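PDB 2OGK: hypothetical protein from Archaeoglobus fulgidus, which is of unknown function, resembling RNA-binding proteins in structure although a role in binding RNA is considered unlikely. Local coordinates for residues F32-S41 against Y53-E63. Residues are numbered along the deposited sequence; the frame is centred on the assembly and turned at random.
Sequences FPFEFEIAVS and YLEVELTKSSE
Ala-39 and Ser-41 pair with Glu-55 and Tyr-53 across the two strands of a beta hairpin, with 39-41 on an outermost strand of the chain's antiparallel sheet. Its backbone ladder is short: Ala-39 N bonds to Glu-55 O at 3.1 Å, the return bond from Glu-55 N is weak, and the Ser-41/Tyr-53 pair is bonded both ways. Val-40 and Leu-54, the non-hydrogen-bonded pair between them, lie side by side with Val-40 CG2 3.6 Å from Leu-54 CD2.

Toward Phe-34 the two segments part, and side chains fill the widening wedge. Val-56 is the central bump, and its two methyls part the neighbours: CG2 meets Ile-38 CG1, while CG1, anti to the backbone N (chi1 178°), touches CE1 and CZ of Phe-32, and Phe-36 CD1 also rests against it. Phe-36 lays its CZ over one face of Phe-32, 4.1 Å above the plane and offset toward the rim, and broad flat rings suit so wide a gap. Ile-28 of helix 21-29 also packs on Phe-36 and Val-56.

Leu-58 forks between two rings, CD1 at the edge of Phe-32 and CD2 at that of Phe-34. The Phe-34 ring spans from strand end to helix start, with CZ 3.3 Å from Leu-58 CD2 and 3.8 Å from Glu-63 CB. An alanine here would probably leave Leu-58 CD2, Glu-63 CB and Phe-67 of helix 61-75 without that ring, opening a gap between them. Phe-34 CE2 lies 3.7 Å from Glu-63 O.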
loop_
_atom_site.group_PDB
_atom_site.type_symbol
_atom_site.label_atom_id
_atom_site.label_comp_id
_atom_site.label_asym_id
_atom_site.label_seq_id
_atom_site.Cartn_x
_atom_site.Cartn_y
_atom_site.Cartn_z
ATOM N N PHE D 32 -0.382 -16.062 13.195
ATOM C CA PHE D 32 0.630 -17.081 12.957
ATOM C C PHE D 32 0.422 -18.352 13.763
ATOM O O PHE D 32 0.034 -18.307 14.934
ATOM C CB PHE D 32 2.027 -16.528 13.238
ATOM C CG PHE D 32 2.423 -15.411 12.329
ATOM C CD1 PHE D 32 3.604 -15.479 11.596
ATOM C CD2 PHE D 32 1.607 -14.292 12.190
ATOM C CE1 PHE D 32 3.969 -14.443 10.731
ATOM C CE2 PHE D 32 1.959 -13.252 11.331
ATOM C CZ PHE D 32 3.142 -13.326 10.599
ATOM N N PRO D 33 0.637 -19.513 13.120
ATOM C CA PRO D 33 0.497 -20.835 13.733
ATOM C C PRO D 33 1.885 -21.463 13.909
ATOM O O PRO D 33 2.019 -22.676 14.060
ATOM C CB PRO D 33 -0.347 -21.579 12.712
ATOM C CG PRO D 33 0.263 -21.106 11.416
ATOM C CD PRO D 33 0.546 -19.617 11.647
ATOM N N PHE D 34 2.912 -20.616 13.874
ATOM C CA PHE D 34 4.293 -21.052 14.014
ATOM C C PHE D 34 5.170 -19.895 14.477
ATOM O O PHE D 34 4.771 -18.730 14.407
ATOM C CB PHE D 34 4.804 -21.590 12.681
ATOM C CG PHE D 34 4.657 -20.618 11.535
ATOM C CD1 PHE D 34 5.431 -19.457 11.475
ATOM C CD2 PHE D 34 3.748 -20.866 10.511
ATOM C CE1 PHE D 34 5.304 -18.562 10.413
ATOM C CE2 PHE D 34 3.617 -19.977 9.450
ATOM C CZ PHE D 34 4.396 -18.825 9.402
ATOM N N GLU D 35 6.373 -20.229 14.933
ATOM C CA GLU D 35 7.334 -19.247 15.434
ATOM C C GLU D 35 7.726 -18.220 14.375
ATOM O O GLU D 35 7.760 -18.534 13.184
ATOM C CB GLU D 35 8.594 -19.963 15.925
ATOM C CG GLU D 35 9.379 -19.167 16.937
ATOM C CD GLU D 35 8.583 -18.951 18.210
ATOM O OE1 GLU D 35 8.264 -19.958 18.882
ATOM O OE2 GLU D 35 8.268 -17.782 18.531
ATOM N N PHE D 36 8.032 -16.998 14.810
ATOM C CA PHE D 36 8.425 -15.955 13.868
ATOM C C PHE D 36 9.165 -14.769 14.485
ATOM O O PHE D 36 9.091 -14.537 15.695
ATOM C CB PHE D 36 7.191 -15.463 13.101
ATOM C CG PHE D 36 6.161 -14.785 13.958
ATOM C CD1 PHE D 36 6.201 -13.406 14.156
ATOM C CD2 PHE D 36 5.135 -15.522 14.549
ATOM C CE1 PHE D 36 5.232 -12.768 14.930
ATOM C CE2 PHE D 36 4.160 -14.895 15.327
ATOM C CZ PHE D 36 4.206 -13.515 15.516
ATOM N N GLU D 37 9.880 -14.032 13.632
ATOM C CA GLU D 37 10.646 -12.856 14.042
ATOM C C GLU D 37 9.778 -11.611 13.829
ATOM O O GLU D 37 8.647 -11.733 13.361
ATOM C CB GLU D 37 11.922 -12.745 13.201
ATOM C CG GLU D 37 13.098 -12.105 13.924
ATOM C CD GLU D 37 13.793 -13.065 14.884
ATOM O OE1 GLU D 37 13.093 -13.789 15.628
ATOM O OE2 GLU D 37 15.045 -13.091 14.905
ATOM N N ILE D 38 10.305 -10.432 14.176
ATOM C CA ILE D 38 9.593 -9.149 14.018
ATOM C C ILE D 38 10.537 -7.937 14.055
ATOM O O ILE D 38 11.002 -7.542 15.124
ATOM C CB ILE D 38 8.518 -8.925 15.129
ATOM C CG1 ILE D 38 7.381 -9.936 14.983
ATOM C CG2 ILE D 38 7.968 -7.497 15.049
ATOM C CD1 ILE D 38 6.142 -9.619 15.800
ATOM N N ALA D 39 10.803 -7.340 12.893
ATOM C CA ALA D 39 11.686 -6.173 12.814
ATOM C C ALA D 39 11.001 -4.961 13.423
ATOM O O ALA D 39 9.790 -4.784 13.279
ATOM C CB ALA D 39 12.059 -5.886 11.371
ATOM N N VAL D 40 11.782 -4.126 14.105
ATOM C CA VAL D 40 11.233 -2.939 14.751
ATOM C C VAL D 40 11.922 -1.626 14.371
ATOM O O VAL D 40 13.025 -1.329 14.832
ATOM C CB VAL D 40 11.274 -3.070 16.293
ATOM C CG1 VAL D 40 10.517 -1.921 16.922
ATOM C CG2 VAL D 40 10.669 -4.394 16.726
ATOM N N SER D 41 11.253 -0.842 13.531
ATOM C CA SER D 41 11.763 0.451 13.094
ATOM C C SER D 41 11.084 1.555 13.904
ATOM O O SER D 41 10.202 1.286 14.724
ATOM C CB SER D 41 11.470 0.662 11.609
ATOM O OG SER D 41 11.715 2.007 11.230
ATOM N N TYR D 53 7.153 0.999 14.099
ATOM C CA TYR D 53 6.684 0.121 13.020
ATOM C C TYR D 53 7.070 -1.330 13.274
ATOM O O TYR D 53 8.198 -1.623 13.656
ATOM C CB TYR D 53 7.273 0.557 11.682
ATOM C CG TYR D 53 6.981 1.990 11.296
ATOM C CD1 TYR D 53 5.675 2.483 11.282
ATOM C CD2 TYR D 53 8.006 2.835 10.876
ATOM C CE1 TYR D 53 5.396 3.786 10.848
ATOM C CE2 TYR D 53 7.739 4.136 10.440
ATOM C CZ TYR D 53 6.434 4.607 10.425
ATOM O OH TYR D 53 6.176 5.883 9.962
ATOM N N LEU D 54 6.124 -2.235 13.051
ATOM C CA LEU D 54 6.362 -3.659 13.265
ATOM C C LEU D 54 6.035 -4.480 12.031
ATOM O O LEU D 54 4.877 -4.551 11.636
ATOM C CB LEU D 54 5.505 -4.169 14.423
ATOM C CG LEU D 54 5.734 -3.508 15.777
ATOM C CD1 LEU D 54 4.886 -4.213 16.828
ATOM C CD2 LEU D 54 7.218 -3.574 16.134
ATOM N N GLU D 55 7.044 -5.109 11.425
ATOM C CA GLU D 55 6.794 -5.927 10.246
ATOM C C GLU D 55 7.369 -7.334 10.352
ATOM O O GLU D 55 8.492 -7.529 10.803
ATOM C CB GLU D 55 7.346 -5.266 8.982
ATOM C CG GLU D 55 6.751 -5.872 7.708
ATOM C CD GLU D 55 7.659 -5.748 6.490
ATOM O OE1 GLU D 55 8.759 -6.355 6.488
ATOM O OE2 GLU D 55 7.271 -5.048 5.529
ATOM N N VAL D 56 6.576 -8.307 9.920
ATOM C CA VAL D 56 6.957 -9.715 9.915
ATOM C C VAL D 56 6.933 -10.153 8.453
ATOM O O VAL D 56 5.906 -10.020 7.792
ATOM C CB VAL D 56 5.932 -10.576 10.684
ATOM C CG1 VAL D 56 6.317 -12.046 10.617
ATOM C CG2 VAL D 56 5.825 -10.096 12.114
ATOM N N GLU D 57 8.053 -10.658 7.940
ATOM C CA GLU D 57 8.102 -11.102 6.548
ATOM C C GLU D 57 8.453 -12.588 6.398
ATOM O O GLU D 57 9.453 -13.060 6.935
ATOM C CB GLU D 57 9.104 -10.258 5.759
ATOM C CG GLU D 57 9.245 -10.696 4.313
ATOM C CD GLU D 57 10.416 -10.035 3.605
ATOM O OE1 GLU D 57 10.325 -8.842 3.243
ATOM O OE2 GLU D 57 11.443 -10.719 3.419
ATOM N N LEU D 58 7.617 -13.319 5.666
ATOM C CA LEU D 58 7.838 -14.745 5.426
ATOM C C LEU D 58 8.414 -14.955 4.035
ATOM O O LEU D 58 7.824 -14.539 3.041
ATOM C CB LEU D 58 6.529 -15.524 5.564
ATOM C CG LEU D 58 6.147 -15.930 6.987
ATOM C CD1 LEU D 58 6.183 -14.713 7.908
ATOM C CD2 LEU D 58 4.770 -16.571 6.974
ATOM N N THR D 59 9.566 -15.613 3.966
ATOM C CA THR D 59 10.220 -15.843 2.687
ATOM C C THR D 59 10.487 -17.325 2.384
ATOM O O THR D 59 11.003 -17.669 1.319
ATOM C CB THR D 59 11.527 -15.021 2.620
ATOM O OG1 THR D 59 12.156 -15.207 1.346
ATOM C CG2 THR D 59 12.471 -15.431 3.744
ATOM N N LYS D 60 10.122 -18.199 3.319
ATOM C CA LYS D 60 10.291 -19.639 3.135
ATOM C C LYS D 60 8.961 -20.199 2.654
ATOM O O LYS D 60 7.988 -20.210 3.403
ATOM C CB LYS D 60 10.693 -20.305 4.453
ATOM N N SER D 61 8.923 -20.654 1.406
ATOM C CA SER D 61 7.702 -21.211 0.825
ATOM C C SER D 61 6.894 -21.964 1.871
ATOM O O SER D 61 5.665 -21.857 1.943
ATOM C CB SER D 61 8.051 -22.177 -0.309
ATOM O OG SER D 61 8.614 -23.373 0.208
ATOM N N SER D 62 7.616 -22.741 2.668
ATOM C CA SER D 62 7.048 -23.549 3.737
ATOM C C SER D 62 6.092 -22.701 4.585
ATOM O O SER D 62 4.881 -22.936 4.608
ATOM C CB SER D 62 8.195 -24.085 4.599
ATOM O OG SER D 62 9.361 -24.287 3.811
ATOM N N GLU D 63 6.656 -21.710 5.270
ATOM C CA GLU D 63 5.893 -20.811 6.126
ATOM C C GLU D 63 4.758 -20.166 5.337
ATOM O O GLU D 63 3.601 -20.197 5.754
ATOM C CB GLU D 63 6.806 -19.707 6.667
ATOM C CG GLU D 63 8.168 -20.182 7.158
ATOM C CD GLU D 63 9.064 -19.031 7.610
ATOM O OE1 GLU D 63 9.402 -18.160 6.769
ATOM O OE2 GLU D 63 9.427 -19.004 8.809
#